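Local coordinates for nicotinate-nucleotide diphosphorylase (Carboxylating) (Streptococcus pyogenes GA06023, PDB 5HUO), which catalyses the conversion of quinolinate and phosphoribosyl diphosphate to nicotinate ribonucleotide, carbon dioxide and diphosphate, a step of NAD biosynthesis, at residues Q102-D105 against G106-L109; S140-A143 against S144-A148; R164-P168 against N169-F173. One frame throughout, in Å; residues are numbered along the deposited sequence.

Contact 1. Residues Q102-D105 against G106-L109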
loop_
_atom_site.group_PDB
_atom_site.type_symbol
_atom_site.label_atom_id
_atom_site.label_comp_id
_atom_site.label_asym_id
_atom_site.label_seq_id
_atom_site.Cartn_x
_atom_site.Cartn_y
_atom_site.Cartn_z
ATOM N N GLN A 102 -12.581 -34.465 10.676
ATOM C CA GLN A 102 -12.572 -33.371 11.627
ATOM C C GLN A 102 -11.190 -32.980 12.047
ATOM O O GLN A 102 -10.936 -32.734 13.239
ATOM C CB GLN A 102 -13.431 -33.708 12.838
ATOM C CG GLN A 102 -14.878 -33.776 12.392
ATOM C CD GLN A 102 -15.869 -34.132 13.490
ATOM O OE1 GLN A 102 -16.178 -35.325 13.719
ATOM N NE2 GLN A 102 -16.377 -33.116 14.187
ATOM N N PHE A 103 -10.283 -32.952 11.110
ATOM C CA PHE A 103 -8.866 -32.572 11.394
ATOM C C PHE A 103 -8.771 -31.131 11.822
ATOM O O PHE A 103 -9.451 -30.274 11.299
ATOM C CB PHE A 103 -7.947 -32.742 10.143
ATOM C CG PHE A 103 -7.279 -34.064 10.031
ATOM C CD1 PHE A 103 -6.199 -34.393 10.833
ATOM C CD2 PHE A 103 -7.729 -34.998 9.109
ATOM C CE1 PHE A 103 -5.593 -35.639 10.745
ATOM C CE2 PHE A 103 -7.130 -36.268 9.011
ATOM C CZ PHE A 103 -6.066 -36.591 9.845
ATOM N N LYS A 104 -7.907 -30.868 12.771
ATOM C CA LYS A 104 -7.599 -29.468 13.125
ATOM C C LYS A 104 -6.154 -29.279 13.522
ATOM O O LYS A 104 -5.411 -30.255 13.783
ATOM C CB LYS A 104 -8.518 -28.912 14.205
ATOM C CG LYS A 104 -8.521 -29.668 15.497
ATOM C CD LYS A 104 -9.785 -29.325 16.280
ATOM C CE LYS A 104 -9.928 -30.219 17.529
ATOM N NZ LYS A 104 -9.046 -29.735 18.638
ATOM N N ASP A 105 -5.728 -28.015 13.519
ATOM C CA ASP A 105 -4.327 -27.695 13.847
ATOM C C ASP A 105 -4.014 -28.282 15.219
ATOM O O ASP A 105 -4.819 -28.217 16.106
ATOM C CB ASP A 105 -4.058 -26.196 13.819
ATOM C CG ASP A 105 -3.851 -25.677 12.436
ATOM O OD1 ASP A 105 -3.963 -26.453 11.447
ATOM O OD2 ASP A 105 -3.587 -24.465 12.276
ATOM N N GLY A 106 -2.861 -28.935 15.294
ATOM C CA GLY A 106 -2.398 -29.664 16.479
ATOM C C GLY A 106 -2.424 -31.172 16.349
ATOM O O GLY A 106 -1.757 -31.869 17.108
ATOM N N ASP A 107 -3.302 -31.675 15.485
ATOM C CA ASP A 107 -3.536 -33.133 15.333
ATOM C C ASP A 107 -2.379 -33.800 14.697
ATOM O O ASP A 107 -1.689 -33.208 13.921
ATOM C CB ASP A 107 -4.770 -33.435 14.493
ATOM C CG ASP A 107 -6.078 -33.101 15.195
ATOM O OD1 ASP A 107 -6.045 -32.701 16.377
ATOM O OD2 ASP A 107 -7.150 -33.188 14.550
ATOM N N ARG A 108 -2.147 -35.035 15.076
ATOM C CA ARG A 108 -1.050 -35.829 14.511
ATOM C C ARG A 108 -1.458 -36.319 13.145
ATOM O O ARG A 108 -2.597 -36.619 12.932
ATOM C CB ARG A 108 -0.585 -36.963 15.433
ATOM C CG ARG A 108 0.259 -36.413 16.592
ATOM C CD ARG A 108 1.463 -37.294 16.994
ATOM N NE ARG A 108 1.909 -37.128 18.404
ATOM C CZ ARG A 108 1.425 -37.810 19.462
ATOM N NH1 ARG A 108 0.444 -38.731 19.327
ATOM N NH2 ARG A 108 1.912 -37.558 20.681
ATOM N N LEU A 109 -0.505 -36.367 12.228
ATOM C CA LEU A 109 -0.709 -36.825 10.844
ATOM C C LEU A 109 0.143 -38.053 10.541
ATOM O O LEU A 109 1.242 -38.278 11.089
ATOM C CB LEU A 109 -0.311 -35.779 9.849
ATOM C CG LEU A 109 -0.992 -34.438 9.935
ATOM C CD1 LEU A 109 -0.256 -33.387 9.139
ATOM C CD2 LEU A 109 -2.399 -34.573 9.457
#
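Lys104 to Asp107 form a type II beta turn that leads into the short strand 108-109. The turn is closed by Asp107 N, which donates to Lys104 O at 3.1 Å. A second bond runs the other way. Lys104 N donates to Asp107 OD2 at 3.0 Å, with an N-H...O angle of 161°. The hydrogen comes from above the carboxylate plane, 62° out of it. Asp107 reaches this place because its CG lies beside its own backbone N (chi1 -71°), which folds the carboxylate back over the turn. Lys104 NZ stays 4.8 Å from Asp107 OD1, so no salt bridge forms, though the opposite charges may still attract. Gly106 takes the third turn position with the positive phi usual there. The turn serves a small antiparallel sheet: strand 108-109 pairs with strand 77-78, and Leu109 bonds to Gly77 through the backbone. Phe103 packs beside the start of this strand. Its CE1 lies 3.6 Å from Leu109 CD2, which approaches the ring obliquely. Arg108 O meets the ring edge in plane, 3.8 Å from Phe103 CE1. Asp105 points out of the turn, and its OD2 takes hydrogen bonds from Tyr176 OH and Gly81 N while its OD1 takes one from Leu82 N.

Contact 2. Residues S140-A143 against S144-A148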
loop_
_atom_site.group_PDB
_atom_site.type_symbol
_atom_site.label_atom_id
_atom_site.label_comp_id
_atom_site.label_asym_id
_atom_site.label_seq_id
_atom_site.Cartn_x
_atom_site.Cartn_y
_atom_site.Cartn_z
ATOM N N SER A 140 3.322 -26.616 9.013
ATOM C CA SER A 140 3.250 -27.960 9.591
ATOM C C SER A 140 4.649 -28.509 9.920
ATOM O O SER A 140 4.876 -29.228 10.858
ATOM C CB SER A 140 2.493 -28.896 8.644
ATOM O OG SER A 140 1.103 -28.532 8.578
ATOM N N GLY A 141 5.591 -28.100 9.108
ATOM C CA GLY A 141 7.022 -28.414 9.317
ATOM C C GLY A 141 7.551 -27.874 10.610
ATOM O O GLY A 141 8.200 -28.594 11.372
ATOM N N ILE A 142 7.192 -26.627 10.897
ATOM C CA ILE A 142 7.596 -25.983 12.150
ATOM C C ILE A 142 6.914 -26.630 13.340
ATOM O O ILE A 142 7.543 -26.894 14.379
ATOM C CB ILE A 142 7.311 -24.476 12.106
ATOM C CG1 ILE A 142 8.310 -23.815 11.154
ATOM C CG2 ILE A 142 7.419 -23.842 13.485
ATOM C CD1 ILE A 142 7.952 -22.374 10.807
ATOM N N ALA A 143 5.617 -26.856 13.207
ATOM C CA ALA A 143 4.830 -27.465 14.327
ATOM C C ALA A 143 5.396 -28.841 14.674
ATOM O O ALA A 143 5.663 -29.149 15.833
ATOM C CB ALA A 143 3.387 -27.559 13.978
ATOM N N SER A 144 5.648 -29.608 13.628
ATOM C CA SER A 144 6.231 -30.948 13.734
ATOM C C SER A 144 7.564 -30.893 14.493
ATOM O O SER A 144 7.835 -31.660 15.436
ATOM C CB SER A 144 6.429 -31.541 12.369
ATOM O OG SER A 144 5.188 -31.838 11.725
ATOM N N MET A 145 8.410 -29.983 14.058
ATOM C CA MET A 145 9.747 -29.880 14.649
ATOM C C MET A 145 9.673 -29.458 16.124
ATOM O O MET A 145 10.399 -29.990 16.956
ATOM C CB MET A 145 10.627 -28.924 13.854
ATOM C CG MET A 145 12.086 -29.024 14.239
ATOM S SD MET A 145 12.963 -27.815 13.264
ATOM C CE MET A 145 14.639 -27.949 13.956
ATOM N N THR A 146 8.816 -28.484 16.400
ATOM C CA THR A 146 8.569 -28.028 17.776
ATOM C C THR A 146 8.099 -29.197 18.661
ATOM O O THR A 146 8.671 -29.472 19.709
ATOM C CB THR A 146 7.521 -26.925 17.810
ATOM O OG1 THR A 146 7.993 -25.816 17.050
ATOM C CG2 THR A 146 7.256 -26.480 19.241
ATOM N N ALA A 147 7.126 -29.939 18.155
ATOM C CA ALA A 147 6.637 -31.151 18.815
ATOM C C ALA A 147 7.727 -32.150 19.086
ATOM O O ALA A 147 7.788 -32.731 20.165
ATOM C CB ALA A 147 5.549 -31.814 18.013
ATOM N N ALA A 148 8.597 -32.333 18.113
ATOM C CA ALA A 148 9.728 -33.270 18.248
ATOM C C ALA A 148 10.695 -32.825 19.364
ATOM O O ALA A 148 11.232 -33.651 20.108
ATOM C CB ALA A 148 10.464 -33.398 16.935
#
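Ser144 and Thr146 each reach back one turn along the long alpha-helix 122-153, to the carbonyls of Ser140 and Ile142. The backbone follows the regular i to i+4 pattern. Ser144 N meets Ser140 O at 2.9 Å, and Ala147 N meets Ala143 O at 2.9 Å with an N-H...O angle of 170°. Two of the carbonyls take a second hydrogen. Thr146 OG1 donates to Ile142 O at 2.9 Å, from above the carbonyl plane, while Thr146 N uses the same oxygen. Thr146 OG1 stands beside its backbone N (chi1 -61°), which turns the hydroxyl back along the helix, and CG2 takes the position anti to that N. These bonds satisfy a polar group on a buried face. There Ile142 packs on Glu174, Ala177 and Val178 of helix 171-180, and Thr146 also touches Val178. Ile142 CG2 lies 4.1 Å from Thr146 OG1, a loose contact. Met145 forms a separate packed flank: its extended side chain leads away to Ser294 and Leu295 of helix 294-297. The other side is looser, and Ala147 and Ser144 are partly exposed. Across the two segments, Ala147 CB meets Ala143 O, at 3.4 Å. Ser144 is held from two directions: Val78 N donates to its OG, and Ser144 OG donates to Ser140 O at 2.8 Å. Ser144 N and Ser144 OG approach that oxygen from opposite faces of the carbonyl plane.

Contact 3. Residues R164-P168 against N169-F173. With SO4 (sulfate ion), chain J; SO4 (sulfate ion), chain I.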
loop_
_atom_site.group_PDB
_atom_site.type_symbol
_atom_site.label_atom_id
_atom_site.label_comp_id
_atom_site.label_asym_id
_atom_site.label_seq_id
_atom_site.Cartn_x
_atom_site.Cartn_y
_atom_site.Cartn_z
ATOM N N ARG A 164 13.476 -14.652 17.719
ATOM C CA ARG A 164 13.256 -13.715 16.627
ATOM C C ARG A 164 13.952 -14.132 15.380
ATOM O O ARG A 164 14.089 -13.365 14.444
ATOM C CB ARG A 164 13.701 -12.323 17.016
ATOM C CG ARG A 164 12.650 -11.574 17.809
ATOM C CD ARG A 164 13.236 -10.362 18.539
ATOM N NE ARG A 164 13.878 -9.399 17.633
ATOM C CZ ARG A 164 15.167 -9.102 17.678
ATOM N NH1 ARG A 164 16.005 -9.696 18.567
ATOM N NH2 ARG A 164 15.650 -8.228 16.858
ATOM N N LYS A 165 14.477 -15.352 15.365
ATOM C CA LYS A 165 15.222 -15.850 14.188
ATOM C C LYS A 165 14.226 -16.509 13.275
ATOM O O LYS A 165 14.145 -17.749 13.174
ATOM C CB LYS A 165 16.294 -16.794 14.624
ATOM C CG LYS A 165 17.257 -16.104 15.565
ATOM C CD LYS A 165 18.455 -16.960 15.813
ATOM C CE LYS A 165 19.304 -16.340 16.892
ATOM N NZ LYS A 165 20.628 -17.060 16.989
ATOM N N THR A 166 13.423 -15.649 12.666
ATOM C CA THR A 166 12.248 -16.052 11.893
ATOM C C THR A 166 12.367 -15.604 10.445
ATOM O O THR A 166 13.208 -14.827 10.075
ATOM C CB THR A 166 10.983 -15.433 12.456
ATOM O OG1 THR A 166 11.146 -14.010 12.584
ATOM C CG2 THR A 166 10.668 -16.032 13.817
ATOM N N THR A 167 11.535 -16.176 9.621
ATOM C CA THR A 167 11.592 -15.890 8.183
ATOM C C THR A 167 10.980 -14.527 7.993
ATOM O O THR A 167 9.890 -14.318 8.475
ATOM C CB THR A 167 10.750 -16.908 7.375
ATOM O OG1 THR A 167 11.175 -18.234 7.699
ATOM C CG2 THR A 167 10.966 -16.679 5.920
ATOM N N PRO A 168 11.680 -13.595 7.348
ATOM C CA PRO A 168 11.180 -12.239 7.309
ATOM C C PRO A 168 9.768 -12.158 6.794
ATOM O O PRO A 168 9.392 -12.865 5.869
ATOM C CB PRO A 168 12.114 -11.546 6.331
ATOM C CG PRO A 168 13.371 -12.258 6.501
ATOM C CD PRO A 168 13.020 -13.689 6.799
ATOM N N ASN A 169 8.980 -11.368 7.493
ATOM C CA ASN A 169 7.547 -11.111 7.145
ATOM C C ASN A 169 6.563 -12.257 7.352
ATOM O O ASN A 169 5.447 -12.214 6.895
ATOM C CB ASN A 169 7.463 -10.502 5.729
ATOM C CG ASN A 169 8.166 -9.128 5.655
ATOM O OD1 ASN A 169 8.073 -8.309 6.597
ATOM N ND2 ASN A 169 8.868 -8.890 4.579
ATOM N N LEU A 170 7.009 -13.322 7.983
ATOM C CA LEU A 170 6.130 -14.412 8.325
ATOM C C LEU A 170 6.183 -14.748 9.860
ATOM O O LEU A 170 5.668 -15.783 10.266
ATOM C CB LEU A 170 6.444 -15.679 7.534
ATOM C CG LEU A 170 6.272 -15.589 6.043
ATOM C CD1 LEU A 170 6.756 -16.862 5.358
ATOM C CD2 LEU A 170 4.795 -15.365 5.731
ATOM N N ARG A 171 6.724 -13.864 10.665
ATOM C CA ARG A 171 6.905 -14.152 12.091
ATOM C C ARG A 171 5.616 -14.604 12.797
ATOM O O ARG A 171 5.593 -15.584 13.488
ATOM C CB ARG A 171 7.493 -12.954 12.847
ATOM C CG ARG A 171 7.775 -13.261 14.272
ATOM C CD ARG A 171 8.617 -12.193 14.895
ATOM N NE ARG A 171 9.968 -12.186 14.380
ATOM C CZ ARG A 171 10.845 -11.194 14.563
ATOM N NH1 ARG A 171 10.535 -10.090 15.206
ATOM N NH2 ARG A 171 12.063 -11.266 14.049
ATOM N N LEU A 172 4.568 -13.884 12.545
ATOM C CA LEU A 172 3.273 -14.216 13.057
ATOM C C LEU A 172 2.874 -15.660 12.830
ATOM O O LEU A 172 2.276 -16.304 13.708
ATOM C CB LEU A 172 2.262 -13.339 12.342
ATOM C CG LEU A 172 0.843 -13.403 12.797
ATOM C CD1 LEU A 172 0.750 -12.731 14.184
ATOM C CD2 LEU A 172 0.024 -12.635 11.814
ATOM N N PHE A 173 3.140 -16.136 11.635
ATOM C CA PHE A 173 2.668 -17.457 11.181
ATOM C C PHE A 173 3.553 -18.507 11.834
ATOM O O PHE A 173 3.088 -19.553 12.273
ATOM C CB PHE A 173 2.749 -17.635 9.646
ATOM C CG PHE A 173 1.819 -16.760 8.847
ATOM C CD1 PHE A 173 2.133 -15.475 8.557
ATOM C CD2 PHE A 173 0.668 -17.246 8.327
ATOM C CE1 PHE A 173 1.270 -14.666 7.825
ATOM C CE2 PHE A 173 -0.201 -16.438 7.622
ATOM C CZ PHE A 173 0.094 -15.140 7.374
HETATM S S SO4 J . 15.268 -12.964 21.026
HETATM O O1 SO4 J . 15.782 -14.132 21.788
HETATM O O2 SO4 J . 13.801 -13.092 20.849
HETATM O O3 SO4 J . 15.492 -11.655 21.667
HETATM O O4 SO4 J . 16.004 -12.964 19.760
HETATM S S SO4 I . 19.992 -20.831 17.798
HETATM O O1 SO4 I . 20.614 -22.088 18.233
HETATM O O2 SO4 I . 18.760 -20.652 18.564
HETATM O O3 SO4 I . 20.830 -19.723 18.218
HETATM O O4 SO4 I . 19.766 -20.762 16.335
#
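Arg171 curls back from the start of helix 171-180 to bind Thr166. Its NE donates to Thr166 OG1 at 2.8 Å with an N-H...O angle of 161°, and the oxygen lies near the guanidinium plane. Arg171 NH2 adds a weak bond to Thr166 OG1 at 3.2 Å. The side chain leaves with CG anti to the backbone N (chi1 -176°) and bends at chi3, which carries the guanidinium to the threonine. Arg164 CG sits over one face of this group, toward its rim, 3.7 Å from Arg171 CZ. The two guanidinium planes stand 79° apart. Both charges share Asp49 of the second subunit, which forms salt bridges with Arg164 NH2 and Arg171 NH1; Phe188 O also accepts from Arg171 NH1. Pro168 and Asn169 are the two central residues of a type II beta turn from Thr167 to Leu170. Leu170 N closes it on Thr167 O at 3.1 Å; Leu170 is also the N-cap residue of the helix. Asn169 takes the positive phi of the third turn position, and its ND2 donates to Thr41 O of the second subunit, while Pro168 packs on Phe135 of that subunit. Two sulfates, probably from the crystallisation liquor, lie beside Arg164 and Lys165. Lys165 NZ binds one through O3 at 2.9 Å, and Arg164 NH1 makes a weak bond to the other through O4 at 3.5 Å. Arg187, Gly293 and His297 add further sulfate bonds. Basic residues binding anions beside a subunit interface are consistent with the substrate pocket of quinolinate phosphoribosyltransferases, where the ligands are themselves anionic.

How the contacts relate
The contacts follow in series along the chain. Contact 1 belongs to the N-terminal domain, where strand 108-109 pairs with strand 77-78. Contacts 2 and 3 share the C-terminal domain. Contact 2 is on helix 122-153, and contact 3 spans the loop after strand 159-161 and the start of helix 171-180. The centres of contacts 1 and 2 are about 13 Å apart, those of 2 and 3 about 15 Å, and those of 1 and 3 about 23 Å. None touches another. Helix 171-180 connects them: it starts in contact 3 and touches contacts 1 and 2 farther along. It thus runs from the sulfate-binding loop to the 104-107 turn of the N-terminal domain.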